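Local atomic coordinates of dihydrodipicolinate synthase (Rhodopseudomonas palustris, PDB entry 3DZ1), a protein that probably acts as a 4-hydroxy-tetrahydrodipicolinate synthase, a pyruvate-using TIM-barrel lyase of the DapA family linked to lysine biosynthesis. Residues P174-I179 / D206-R211; M107-P112 / L144-V149; K25-S30 / L274-A279; V154-V159 / G189-L194; L251-H256 / D296-R301. All blocks are in the same frame, centred on the assembly; numbering follows the deposited sequence.

Interaction 1 of 5, residues P174-I179 / D206-R211; sequences PGLEKI and DFEMER
Two neighbouring outer helices of the TIM barrel, those that follow strands 165-170 and 195-198, meet here at a subunit interface. The packed part is apolar: Leu176 CD2 lies 3.6 Å from Glu208 CG, with the two side chains crossing at about a right angle, and Ile179 CD1 reaches the same Glu208 CG at 3.8 Å. Ile179 CG2 rests on Arg211 CB. The polar part lies at the partly exposed Glu177, whose chain bends at chi2 (-55°) to bring its carboxylate round to Arg211. The guanidinium grips it end-on with NH1 and NH2, yet the planes stand 69° apart, so both oxygens are met from above the carboxylate plane. Glu294 and Thr288 of the second subunit hold Arg211 NE and Glu177 OE2 respectively. An alanine at Arg211 would remove both ion pairs and probably loosen this helix pair and its intersubunit link. Leu176 CB sits over the centre of the guanidinium face, 3.8 Å from Arg211 CZ.

Interaction 2 of 5, residues M107-P112 / L144-V149; sequences MIAPPP and LTLSVV
At the C-terminal rim of the TIM barrel, the loop leaving strand 105-108 packs against the short helix 143-146, which follows strand 137-141, and against the turn after that helix. This loop carries three consecutive prolines, Pro110 to Pro112, and no hydrogen bond joins it to residues 144-149; the fit is mostly apolar. Leu146, with CG anti to its carbonyl carbon (chi1 -53°), sends CD1 to Ala109 CB at 3.7 Å, and the same methyl lies more loosely by Pro110 CD. The chain leaves the helix at Ser147 with positive phi (72°), and Val148 then turns its side chain toward the prolines. Pro110 CG meets the branch point of this valine, 3.9 Å from Val148 CB, the two groups crossing obliquely. Ile120 and Phe124 of helix 117-131 pack on Val148 and Pro110 respectively, which ties this rim contact to the outer layer of helices. Around the exposed Pro112, backbone atoms do more of the touching: Pro112 CA makes a CH...O contact of 3.4 Å with Leu146 O. The tightest approach is at Val148, where CG2 comes within 3.1 Å of Pro111 O.

Interaction 3 of 5, residues K25-S30 / L274-A279; sequences KIDDVS and LLSSSA
The chain enters helix 28-40 at Asp27, its N-cap, and the first turn runs beside the irregular segment 274-279, with the CA atoms of Ser30 and Leu275 5.3 Å apart. Asp27 has CG anti to its backbone N (chi1 177°), which carries the carboxylate over the helix start. OD1 accepts from Ser30 N at 3.1 Å, and OD2 from Ser30 OG at 2.6 Å, both donors standing above the carboxylate plane. Ser30 OG thus gives its proton to Asp27 and accepts from Ser276 N at 3.2 Å. Ser30 CB meanwhile touches Leu275 CD2 at 4.0 Å. Two waters extend the link: one bridges Asp27 OD2 and Ser277 N, accepting from the latter at 2.8 Å, the other donates to Asp27 OD1 and bonds Ser276 OG. Beyond them, Ser277 OG accepts from Ala279 N in an ST turn. Both oxygens of one buried carboxylate are therefore bonded to the helix start and to water, a setting that would be expected to keep Asp27 ionised while joining the loop between helices 260-271 and 289-301 to the start of helix 28-40.

Interaction 4 of 5, residues V154-V159 / G189-L194; sequences VIRQIV and GSLRPL
Helix 152-161 runs past an irregular segment, residues 189-194, which leaves helix 176-188 through a Schellman motif at Gly189 (phi 88°) and leads into strand 195-198; the CA atoms of Arg156 and Leu191 are 6.2 Å apart. Arg156 and Val159, one helical turn apart, carry the contact. Arg156 starts with CG anti to the backbone N (chi1 174°), then bends at chi3 (62°) so that NH1 donates to Ser190 OG at 2.9 Å, the oxygen lying near the guanidinium plane. Ser190 OG is also bonded to Asp188 and to the carbonyl of Phe185, whose ring makes a cation-pi contact with Arg156. Val159 fits between three side chains. Its CG1 lies over the centre of the Arg192 guanidinium, 3.5 Å from CZ, and 4.0 Å from Leu191 CD1, whereas CG2 meets Leu194 CD1 at 4.0 Å. Arg192 in turn donates from NH1 to the carbonyl of Cys165. A leucine in place of Arg156 would lose the bond to Ser190 and the cation-pi contact, and would probably weaken the hold of the helix on the Schellman turn. The contact therefore joins helix 152-161 to the loop that links helix 176-188 with strand 195-198: Val159 packs on Leu191, Leu194 and the Arg192 guanidinium, while one turn away Arg156 holds Ser190, the charged ends of both arginines turned to hydroxyl, carbonyl and aromatic partners.

Interaction 5 of 5, residues L251-H256 / D296-R301; sequences LIRYEH and DYLLSR
Leu298 is the centre of this mainly apolar contact between two nearly antiparallel helices; the axes of the short helical segments approach to 10.6 Å, with 157° between their directions. With CG anti to its carbonyl carbon and an extended chi2, Leu298 sends CD1 to Tyr254 CB at 3.7 Å; the same methyl stands 4.1 Å from Leu251 CD1. Leu251 instead has CG anti to the backbone N (chi1 -178°), which turns its forked end to the other helix, CD1 to Leu298 and CD2 to Leu299 CD2 at 3.8 Å. Leu298 CD2 lies at the guanidinium edge of Arg253, 4.2 Å from NH2. Arg253 holds CG in the crowded position between N and carbonyl carbon (chi1 64°) and bends again at chi2; its NH2 pairs with Asp206 of the second subunit. Tyr254 OH is bonded to Glu294 of its own chain. The contact thus joins helix 238-255 to the C-terminal helix 289-301, outside the barrel strands, with helix 260-271 packing on both Tyr254 and Leu299 and Phe207 of the second subunit against Leu298.

How the interactions relate
All five contacts belong to one TIM-barrel chain. Along the sequence, interactions 2, 4 and 1 involve the barrel's middle strands and helices; interactions 4 and 1 interlock, their segments alternating, and touch where Lys178 CD packs on Ile155 CD1. Interaction 3 closes a loop that holds interactions 1, 2 and 4, bringing the first helix to the loop before the last, and its segments alternate with those of interaction 5. Centres of interactions 3 and 4 lie about 39 Å apart on opposite sides of the chain's centre. Interactions 1 and 5, about 23 Å apart between centres, both touch the second subunit, so a barrel-helix pair and the C-terminal helices both lie at the interface with that subunit.

Interaction 1 of 5, residues P174-I179 / D206-R211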
# COMPACT_ATOMS: atom_id res chain seq x y z
N PRO A 174 1.66 -15.56 -8.66
CA PRO A 174 1.89 -16.61 -9.67
C PRO A 174 2.35 -16.05 -11.01
O PRO A 174 1.82 -15.04 -11.48
CB PRO A 174 0.52 -17.29 -9.80
CG PRO A 174 -0.17 -16.94 -8.50
CD PRO A 174 0.24 -15.51 -8.29
N GLY A 175 3.32 -16.70 -11.64
CA GLY A 175 3.81 -16.21 -12.92
C GLY A 175 4.01 -17.25 -14.01
O GLY A 175 4.54 -16.93 -15.07
N LEU A 176 3.60 -18.49 -13.77
CA LEU A 176 3.80 -19.51 -14.80
C LEU A 176 3.08 -19.18 -16.10
O LEU A 176 3.66 -19.32 -17.19
CB LEU A 176 3.36 -20.89 -14.28
CG LEU A 176 4.22 -21.47 -13.15
CD1 LEU A 176 3.70 -22.84 -12.75
CD2 LEU A 176 5.68 -21.57 -13.61
N GLU A 177 1.83 -18.73 -16.01
CA GLU A 177 1.07 -18.41 -17.22
C GLU A 177 1.67 -17.22 -17.98
O GLU A 177 1.55 -17.14 -19.20
CB GLU A 177 -0.40 -18.13 -16.89
CG GLU A 177 -1.16 -19.30 -16.26
CD GLU A 177 -1.11 -20.59 -17.09
OE1 GLU A 177 -0.98 -20.51 -18.34
OE2 GLU A 177 -1.21 -21.68 -16.49
N LYS A 178 2.30 -16.31 -17.26
CA LYS A 178 2.92 -15.14 -17.90
C LYS A 178 4.01 -15.59 -18.87
O LYS A 178 4.15 -15.03 -19.96
CB LYS A 178 3.50 -14.20 -16.84
CG LYS A 178 4.36 -13.07 -17.40
CD LYS A 178 4.74 -12.06 -16.33
CE LYS A 178 3.57 -11.14 -15.99
NZ LYS A 178 3.90 -10.19 -14.89
N ILE A 179 4.78 -16.59 -18.49
CA ILE A 179 5.84 -17.07 -19.36
C ILE A 179 5.21 -17.62 -20.63
O ILE A 179 5.62 -17.26 -21.74
CB ILE A 179 6.67 -18.18 -18.68
CG1 ILE A 179 7.34 -17.61 -17.42
CG2 ILE A 179 7.73 -18.71 -19.65
CD1 ILE A 179 8.17 -18.62 -16.66
N ASP A 206 11.37 -25.22 -11.31
CA ASP A 206 11.09 -26.50 -11.94
C ASP A 206 10.08 -26.37 -13.07
O ASP A 206 10.31 -26.86 -14.18
CB ASP A 206 10.64 -27.53 -10.89
CG ASP A 206 9.40 -27.11 -10.12
OD1 ASP A 206 9.14 -25.89 -9.98
OD2 ASP A 206 8.68 -28.00 -9.63
N PHE A 207 8.97 -25.69 -12.81
CA PHE A 207 7.94 -25.53 -13.83
C PHE A 207 8.22 -24.36 -14.76
O PHE A 207 7.78 -24.36 -15.91
CB PHE A 207 6.57 -25.40 -13.17
CG PHE A 207 6.05 -26.70 -12.61
CD1 PHE A 207 5.75 -27.77 -13.45
CD2 PHE A 207 5.89 -26.87 -11.24
CE1 PHE A 207 5.30 -28.99 -12.93
CE2 PHE A 207 5.44 -28.08 -10.71
CZ PHE A 207 5.15 -29.14 -11.56
N GLU A 208 8.95 -23.36 -14.28
CA GLU A 208 9.27 -22.22 -15.12
C GLU A 208 10.09 -22.66 -16.32
O GLU A 208 9.92 -22.14 -17.42
CB GLU A 208 10.02 -21.16 -14.30
CG GLU A 208 9.10 -20.35 -13.40
CD GLU A 208 9.85 -19.61 -12.31
OE1 GLU A 208 9.27 -18.67 -11.74
OE2 GLU A 208 11.01 -19.98 -12.03
N MSE A 209 10.97 -23.63 -16.11
CA MSE A 209 11.79 -24.14 -17.21
C MSE A 209 10.88 -24.85 -18.21
O MSE A 209 11.05 -24.71 -19.43
CB MSE A 209 12.85 -25.11 -16.70
CG MSE A 209 13.96 -24.46 -15.88
SE MSE A 209 14.78 -22.89 -16.70
CE MSE A 209 15.43 -23.71 -18.34
N GLU A 210 9.89 -25.59 -17.71
CA GLU A 210 8.97 -26.30 -18.58
C GLU A 210 8.12 -25.33 -19.41
O GLU A 210 7.78 -25.61 -20.57
CB GLU A 210 8.06 -27.22 -17.76
CG GLU A 210 8.83 -28.26 -16.95
CD GLU A 210 7.93 -29.28 -16.26
OE1 GLU A 210 6.69 -29.13 -16.33
OE2 GLU A 210 8.47 -30.22 -15.65
N ARG A 211 7.79 -24.18 -18.83
CA ARG A 211 6.99 -23.18 -19.53
C ARG A 211 7.77 -22.52 -20.66
O ARG A 211 7.18 -21.93 -21.57
CB ARG A 211 6.50 -22.10 -18.57
CG ARG A 211 5.52 -22.60 -17.53
CD ARG A 211 4.29 -23.21 -18.18
NE ARG A 211 3.29 -23.59 -17.19
CZ ARG A 211 2.06 -23.09 -17.15
NH1 ARG A 211 1.68 -22.19 -18.05
NH2 ARG A 211 1.22 -23.49 -16.21

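Interaction 2 of 5, residues M107-P112 / L144-V149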
# COMPACT_ATOMS: atom_id res chain seq x y z
N MSE A 107 20.28 -3.75 -14.97
CA MSE A 107 18.92 -4.16 -14.63
C MSE A 107 18.14 -2.97 -14.08
O MSE A 107 18.67 -2.17 -13.30
CB MSE A 107 18.94 -5.29 -13.59
CG MSE A 107 17.55 -5.84 -13.25
SE MSE A 107 17.58 -7.42 -12.10
CE MSE A 107 18.02 -6.57 -10.43
N ILE A 108 16.89 -2.85 -14.50
CA ILE A 108 16.05 -1.74 -14.04
C ILE A 108 14.71 -2.22 -13.52
O ILE A 108 13.96 -2.92 -14.22
CB ILE A 108 15.79 -0.72 -15.18
CG1 ILE A 108 17.11 -0.27 -15.80
CG2 ILE A 108 15.06 0.50 -14.62
CD1 ILE A 108 16.94 0.62 -17.03
N ALA A 109 14.41 -1.84 -12.28
CA ALA A 109 13.15 -2.19 -11.65
C ALA A 109 12.36 -0.89 -11.58
O ALA A 109 12.94 0.19 -11.53
CB ALA A 109 13.39 -2.73 -10.25
N PRO A 110 11.03 -0.97 -11.58
CA PRO A 110 10.22 0.25 -11.51
C PRO A 110 10.05 0.75 -10.09
O PRO A 110 10.14 -0.02 -9.13
CB PRO A 110 8.89 -0.19 -12.10
CG PRO A 110 8.76 -1.58 -11.54
CD PRO A 110 10.16 -2.16 -11.75
N PRO A 111 9.83 2.06 -9.92
CA PRO A 111 9.64 2.58 -8.56
C PRO A 111 8.34 1.95 -8.04
O PRO A 111 7.43 1.65 -8.82
CB PRO A 111 9.53 4.09 -8.77
CG PRO A 111 9.07 4.22 -10.20
CD PRO A 111 9.88 3.16 -10.89
N PRO A 112 8.22 1.75 -6.72
CA PRO A 112 7.03 1.14 -6.12
C PRO A 112 5.69 1.86 -6.27
O PRO A 112 4.64 1.27 -5.99
CB PRO A 112 7.44 0.98 -4.65
CG PRO A 112 8.33 2.18 -4.43
CD PRO A 112 9.18 2.18 -5.69
N LEU A 144 5.95 -9.00 -5.68
CA LEU A 144 6.02 -9.33 -4.26
C LEU A 144 6.73 -8.27 -3.42
O LEU A 144 6.28 -7.93 -2.33
CB LEU A 144 6.72 -10.68 -4.06
CG LEU A 144 6.79 -11.11 -2.59
CD1 LEU A 144 5.39 -11.41 -2.10
CD2 LEU A 144 7.69 -12.32 -2.43
N THR A 145 7.85 -7.75 -3.92
CA THR A 145 8.61 -6.76 -3.17
C THR A 145 8.51 -5.34 -3.71
O THR A 145 8.70 -4.37 -2.97
CB THR A 145 10.10 -7.14 -3.13
OG1 THR A 145 10.65 -7.07 -4.45
CG2 THR A 145 10.28 -8.56 -2.59
N LEU A 146 8.21 -5.22 -5.00
CA LEU A 146 8.13 -3.91 -5.63
C LEU A 146 6.72 -3.34 -5.79
O LEU A 146 6.55 -2.19 -6.20
CB LEU A 146 8.84 -3.96 -6.98
CG LEU A 146 10.27 -4.49 -6.89
CD1 LEU A 146 10.88 -4.55 -8.28
CD2 LEU A 146 11.11 -3.60 -5.98
N SER A 147 5.71 -4.16 -5.49
CA SER A 147 4.31 -3.74 -5.58
C SER A 147 3.77 -3.60 -7.00
O SER A 147 2.65 -4.01 -7.28
CB SER A 147 4.10 -2.42 -4.83
OG SER A 147 4.54 -2.52 -3.49
N VAL A 148 4.57 -3.03 -7.89
CA VAL A 148 4.13 -2.84 -9.27
C VAL A 148 3.77 -4.15 -9.95
O VAL A 148 4.46 -5.16 -9.81
CB VAL A 148 5.21 -2.13 -10.10
CG1 VAL A 148 4.75 -1.97 -11.54
CG2 VAL A 148 5.54 -0.78 -9.48
N VAL A 149 2.67 -4.14 -10.70
CA VAL A 149 2.23 -5.32 -11.43
C VAL A 149 2.24 -4.99 -12.91
O VAL A 149 1.70 -3.96 -13.33
CB VAL A 149 0.81 -5.77 -11.01
CG1 VAL A 149 0.36 -6.96 -11.85
CG2 VAL A 149 0.79 -6.14 -9.53

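Interaction 3 of 5, residues K25-S30 / L274-A279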
# COMPACT_ATOMS: atom_id res chain seq x y z
N LYS A 25 33.06 -3.12 6.31
CA LYS A 25 33.87 -2.78 5.14
C LYS A 25 33.76 -3.88 4.09
O LYS A 25 33.65 -5.06 4.42
CB LYS A 25 35.34 -2.58 5.51
CG LYS A 25 36.06 -3.86 5.83
CD LYS A 25 37.42 -3.60 6.41
CE LYS A 25 38.03 -4.91 6.87
NZ LYS A 25 39.34 -4.72 7.51
N ILE A 26 33.78 -3.46 2.83
CA ILE A 26 33.69 -4.39 1.71
C ILE A 26 34.84 -5.39 1.73
O ILE A 26 36.00 -5.01 1.89
CB ILE A 26 33.68 -3.61 0.39
CG1 ILE A 26 32.53 -2.60 0.39
CG2 ILE A 26 33.56 -4.57 -0.79
CD1 ILE A 26 32.56 -1.61 -0.75
N ASP A 27 34.50 -6.66 1.56
CA ASP A 27 35.49 -7.74 1.56
C ASP A 27 35.80 -8.12 0.11
O ASP A 27 35.14 -8.97 -0.47
CB ASP A 27 34.92 -8.94 2.32
CG ASP A 27 35.84 -10.15 2.31
OD1 ASP A 27 36.92 -10.09 1.68
OD2 ASP A 27 35.47 -11.17 2.93
N ASP A 28 36.83 -7.49 -0.47
CA ASP A 28 37.22 -7.74 -1.86
C ASP A 28 37.74 -9.14 -2.15
O ASP A 28 37.56 -9.66 -3.25
CB ASP A 28 38.26 -6.71 -2.30
CG ASP A 28 37.67 -5.32 -2.46
OD1 ASP A 28 36.67 -5.18 -3.20
OD2 ASP A 28 38.21 -4.37 -1.86
N VAL A 29 38.41 -9.74 -1.17
CA VAL A 29 38.94 -11.08 -1.33
C VAL A 29 37.78 -12.04 -1.60
O VAL A 29 37.88 -12.92 -2.45
CB VAL A 29 39.68 -11.53 -0.06
CG1 VAL A 29 40.25 -12.92 -0.25
CG2 VAL A 29 40.80 -10.54 0.27
N SER A 30 36.69 -11.86 -0.86
CA SER A 30 35.51 -12.70 -1.02
C SER A 30 34.78 -12.43 -2.33
O SER A 30 34.17 -13.34 -2.90
CB SER A 30 34.55 -12.50 0.16
OG SER A 30 35.06 -13.15 1.32
N LEU A 274 33.10 -19.50 0.90
CA LEU A 274 33.12 -18.45 -0.11
C LEU A 274 33.20 -17.05 0.49
O LEU A 274 33.77 -16.14 -0.10
CB LEU A 274 31.89 -18.57 -1.01
CG LEU A 274 31.77 -19.94 -1.71
CD1 LEU A 274 30.46 -20.02 -2.47
CD2 LEU A 274 32.96 -20.13 -2.64
N LEU A 275 32.60 -16.87 1.67
CA LEU A 275 32.65 -15.58 2.35
C LEU A 275 33.47 -15.72 3.63
O LEU A 275 33.40 -16.75 4.30
CB LEU A 275 31.23 -15.10 2.72
CG LEU A 275 30.23 -14.78 1.61
CD1 LEU A 275 28.94 -14.25 2.22
CD2 LEU A 275 30.83 -13.76 0.66
N SER A 276 34.25 -14.69 3.95
CA SER A 276 35.06 -14.69 5.17
C SER A 276 34.13 -14.43 6.35
O SER A 276 34.30 -14.99 7.43
CB SER A 276 36.12 -13.58 5.13
OG SER A 276 37.11 -13.85 4.16
N SER A 277 33.15 -13.56 6.11
CA SER A 277 32.17 -13.20 7.13
C SER A 277 30.77 -13.17 6.52
O SER A 277 30.60 -12.87 5.34
CB SER A 277 32.48 -11.82 7.71
OG SER A 277 31.43 -11.38 8.54
N SER A 278 29.78 -13.49 7.34
CA SER A 278 28.38 -13.51 6.91
C SER A 278 27.72 -12.17 7.23
O SER A 278 26.51 -12.02 7.09
CB SER A 278 27.63 -14.63 7.63
OG SER A 278 27.69 -14.45 9.03
N ALA A 279 28.52 -11.20 7.65
CA ALA A 279 28.03 -9.88 8.02
C ALA A 279 27.28 -9.11 6.93
O ALA A 279 27.57 -9.22 5.74
CB ALA A 279 29.19 -9.03 8.53
O HOH W 1 32.85 -11.82 3.91
O HOH W 2 38.38 -12.15 2.90

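Interaction 4 of 5, residues V154-V159 / G189-L194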
# COMPACT_ATOMS: atom_id res chain seq x y z
N VAL A 154 1.83 -5.35 -21.17
CA VAL A 154 2.60 -4.19 -20.74
C VAL A 154 4.08 -4.49 -20.92
O VAL A 154 4.86 -3.65 -21.36
CB VAL A 154 2.31 -3.82 -19.25
CG1 VAL A 154 3.43 -2.95 -18.70
CG2 VAL A 154 0.99 -3.08 -19.15
N ILE A 155 4.47 -5.72 -20.57
CA ILE A 155 5.85 -6.12 -20.72
C ILE A 155 6.22 -6.06 -22.20
O ILE A 155 7.27 -5.53 -22.56
CB ILE A 155 6.07 -7.56 -20.19
CG1 ILE A 155 5.95 -7.56 -18.67
CG2 ILE A 155 7.45 -8.08 -20.63
CD1 ILE A 155 5.96 -8.94 -18.04
N ARG A 156 5.35 -6.60 -23.05
CA ARG A 156 5.59 -6.59 -24.49
C ARG A 156 5.81 -5.17 -25.01
O ARG A 156 6.71 -4.93 -25.82
CB ARG A 156 4.43 -7.24 -25.24
CG ARG A 156 4.55 -7.15 -26.76
CD ARG A 156 3.42 -7.88 -27.46
NE ARG A 156 2.12 -7.30 -27.15
CZ ARG A 156 0.96 -7.81 -27.54
NH1 ARG A 156 0.93 -8.91 -28.27
NH2 ARG A 156 -0.18 -7.21 -27.20
N GLN A 157 4.98 -4.25 -24.54
CA GLN A 157 5.09 -2.85 -24.96
C GLN A 157 6.42 -2.24 -24.51
O GLN A 157 7.09 -1.56 -25.29
CB GLN A 157 3.92 -2.05 -24.38
CG GLN A 157 3.99 -0.55 -24.65
CD GLN A 157 2.63 0.11 -24.53
OE1 GLN A 157 1.83 -0.25 -23.66
NE2 GLN A 157 2.36 1.08 -25.39
N ILE A 158 6.79 -2.49 -23.26
CA ILE A 158 8.05 -1.97 -22.72
C ILE A 158 9.22 -2.43 -23.58
O ILE A 158 10.10 -1.64 -23.93
CB ILE A 158 8.29 -2.47 -21.28
CG1 ILE A 158 7.24 -1.89 -20.34
CG2 ILE A 158 9.70 -2.09 -20.82
CD1 ILE A 158 7.27 -2.48 -18.95
N VAL A 159 9.22 -3.72 -23.91
CA VAL A 159 10.29 -4.29 -24.72
C VAL A 159 10.31 -3.72 -26.14
O VAL A 159 11.36 -3.27 -26.63
CB VAL A 159 10.16 -5.82 -24.80
CG1 VAL A 159 11.19 -6.38 -25.78
CG2 VAL A 159 10.37 -6.44 -23.42
N GLY A 189 4.50 -13.34 -33.46
CA GLY A 189 5.24 -12.23 -34.05
C GLY A 189 5.09 -10.84 -33.45
O GLY A 189 5.66 -9.88 -33.97
N SER A 190 4.34 -10.72 -32.36
CA SER A 190 4.16 -9.41 -31.73
C SER A 190 5.30 -9.08 -30.76
O SER A 190 5.46 -7.94 -30.35
CB SER A 190 2.81 -9.35 -31.00
OG SER A 190 2.72 -10.35 -30.00
N LEU A 191 6.10 -10.09 -30.41
CA LEU A 191 7.22 -9.87 -29.49
C LEU A 191 8.52 -10.44 -30.06
O LEU A 191 8.58 -11.60 -30.44
CB LEU A 191 6.92 -10.50 -28.13
CG LEU A 191 7.98 -10.34 -27.04
CD1 LEU A 191 8.24 -8.87 -26.77
CD2 LEU A 191 7.51 -11.04 -25.78
N ARG A 192 9.56 -9.60 -30.10
CA ARG A 192 10.86 -10.01 -30.63
C ARG A 192 11.61 -10.89 -29.63
O ARG A 192 11.12 -11.14 -28.53
CB ARG A 192 11.70 -8.77 -30.94
CG ARG A 192 12.12 -7.95 -29.72
CD ARG A 192 13.06 -6.84 -30.16
NE ARG A 192 13.22 -5.76 -29.20
CZ ARG A 192 13.82 -5.86 -28.02
NH1 ARG A 192 14.32 -7.02 -27.61
NH2 ARG A 192 13.95 -4.77 -27.26
N PRO A 193 12.80 -11.37 -30.01
CA PRO A 193 13.59 -12.22 -29.11
C PRO A 193 13.75 -11.57 -27.74
O PRO A 193 14.01 -10.37 -27.64
CB PRO A 193 14.92 -12.35 -29.85
CG PRO A 193 14.47 -12.39 -31.28
CD PRO A 193 13.46 -11.27 -31.33
N LEU A 194 13.60 -12.37 -26.69
CA LEU A 194 13.71 -11.87 -25.32
C LEU A 194 14.11 -13.00 -24.39
O LEU A 194 13.47 -14.04 -24.35
CB LEU A 194 12.36 -11.31 -24.86
CG LEU A 194 12.27 -10.76 -23.43
CD1 LEU A 194 13.04 -9.46 -23.33
CD2 LEU A 194 10.81 -10.53 -23.06

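Interaction 5 of 5, residues L251-H256 / D296-R301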
# COMPACT_ATOMS: atom_id res chain seq x y z
N LEU A 251 15.23 -26.07 1.42
CA LEU A 251 16.16 -24.97 1.70
C LEU A 251 15.83 -23.76 0.85
O LEU A 251 15.98 -22.63 1.29
CB LEU A 251 17.61 -25.42 1.46
CG LEU A 251 18.69 -24.37 1.75
CD1 LEU A 251 18.60 -23.92 3.21
CD2 LEU A 251 20.07 -24.97 1.45
N ILE A 252 15.40 -24.00 -0.39
CA ILE A 252 15.03 -22.90 -1.26
C ILE A 252 13.92 -22.09 -0.58
O ILE A 252 13.98 -20.86 -0.53
CB ILE A 252 14.50 -23.41 -2.62
CG1 ILE A 252 15.67 -23.94 -3.46
CG2 ILE A 252 13.74 -22.31 -3.35
CD1 ILE A 252 15.26 -24.64 -4.74
N ARG A 253 12.92 -22.77 -0.04
CA ARG A 253 11.83 -22.06 0.61
C ARG A 253 12.23 -21.42 1.93
O ARG A 253 11.69 -20.37 2.29
CB ARG A 253 10.60 -22.97 0.80
CG ARG A 253 10.80 -24.14 1.71
CD ARG A 253 10.58 -23.79 3.18
NE ARG A 253 11.28 -24.76 4.00
CZ ARG A 253 10.75 -25.46 4.99
NH1 ARG A 253 9.47 -25.31 5.31
NH2 ARG A 253 11.50 -26.33 5.64
N TYR A 254 13.18 -22.02 2.64
CA TYR A 254 13.62 -21.43 3.91
C TYR A 254 14.33 -20.11 3.63
O TYR A 254 14.14 -19.12 4.35
CB TYR A 254 14.57 -22.38 4.66
CG TYR A 254 14.72 -22.03 6.13
CD1 TYR A 254 13.93 -22.64 7.10
CD2 TYR A 254 15.62 -21.04 6.54
CE1 TYR A 254 14.03 -22.28 8.45
CE2 TYR A 254 15.73 -20.68 7.88
CZ TYR A 254 14.93 -21.29 8.83
OH TYR A 254 15.02 -20.92 10.16
N GLU A 255 15.15 -20.09 2.59
CA GLU A 255 15.90 -18.89 2.21
C GLU A 255 14.97 -17.84 1.59
O GLU A 255 15.29 -16.65 1.57
CB GLU A 255 16.99 -19.25 1.20
CG GLU A 255 17.99 -18.13 0.95
CD GLU A 255 18.89 -18.40 -0.25
OE1 GLU A 255 19.60 -19.42 -0.25
OE2 GLU A 255 18.89 -17.58 -1.19
N HIS A 256 13.84 -18.31 1.07
CA HIS A 256 12.85 -17.44 0.44
C HIS A 256 11.97 -16.74 1.47
O HIS A 256 10.75 -16.77 1.39
CB HIS A 256 11.97 -18.27 -0.51
CG HIS A 256 10.98 -17.47 -1.29
ND1 HIS A 256 11.36 -16.50 -2.19
CD2 HIS A 256 9.63 -17.50 -1.32
CE1 HIS A 256 10.28 -15.97 -2.75
NE2 HIS A 256 9.22 -16.56 -2.23
N ASP A 296 21.12 -25.71 9.26
CA ASP A 296 22.08 -26.81 9.29
C ASP A 296 21.37 -28.14 9.06
O ASP A 296 21.90 -29.02 8.37
CB ASP A 296 22.81 -26.87 10.64
CG ASP A 296 23.79 -25.73 10.84
OD1 ASP A 296 24.13 -25.06 9.84
OD2 ASP A 296 24.23 -25.52 11.99
N TYR A 297 20.19 -28.29 9.64
CA TYR A 297 19.42 -29.52 9.49
C TYR A 297 19.07 -29.74 8.02
O TYR A 297 19.24 -30.84 7.49
CB TYR A 297 18.14 -29.46 10.32
CG TYR A 297 17.32 -30.73 10.26
CD1 TYR A 297 17.81 -31.93 10.79
CD2 TYR A 297 16.06 -30.75 9.68
CE1 TYR A 297 17.06 -33.11 10.73
CE2 TYR A 297 15.29 -31.92 9.63
CZ TYR A 297 15.80 -33.09 10.15
OH TYR A 297 15.04 -34.24 10.11
N LEU A 298 18.59 -28.70 7.36
CA LEU A 298 18.22 -28.79 5.95
C LEU A 298 19.46 -29.13 5.12
O LEU A 298 19.39 -29.95 4.20
CB LEU A 298 17.61 -27.47 5.47
CG LEU A 298 16.28 -27.08 6.12
CD1 LEU A 298 15.80 -25.76 5.55
CD2 LEU A 298 15.24 -28.18 5.87
N LEU A 299 20.58 -28.50 5.45
CA LEU A 299 21.83 -28.75 4.74
C LEU A 299 22.26 -30.21 4.87
O LEU A 299 22.74 -30.81 3.90
CB LEU A 299 22.94 -27.84 5.29
CG LEU A 299 22.86 -26.35 4.94
CD1 LEU A 299 23.91 -25.56 5.73
CD2 LEU A 299 23.07 -26.17 3.44
N SER A 300 22.08 -30.76 6.06
CA SER A 300 22.47 -32.14 6.34
C SER A 300 21.64 -33.15 5.54
O SER A 300 22.13 -34.23 5.21
CB SER A 300 22.34 -32.45 7.83
OG SER A 300 20.98 -32.55 8.22
N ARG A 301 20.40 -32.78 5.25
CA ARG A 301 19.51 -33.66 4.49
C ARG A 301 19.75 -33.57 2.99
O ARG A 301 19.38 -34.47 2.24
CB ARG A 301 18.05 -33.32 4.82
CG ARG A 301 17.65 -33.73 6.24
CD ARG A 301 16.37 -33.07 6.69
NE ARG A 301 15.21 -33.46 5.91
CZ ARG A 301 14.66 -34.67 5.93
NH1 ARG A 301 15.17 -35.62 6.71
NH2 ARG A 301 13.59 -34.92 5.19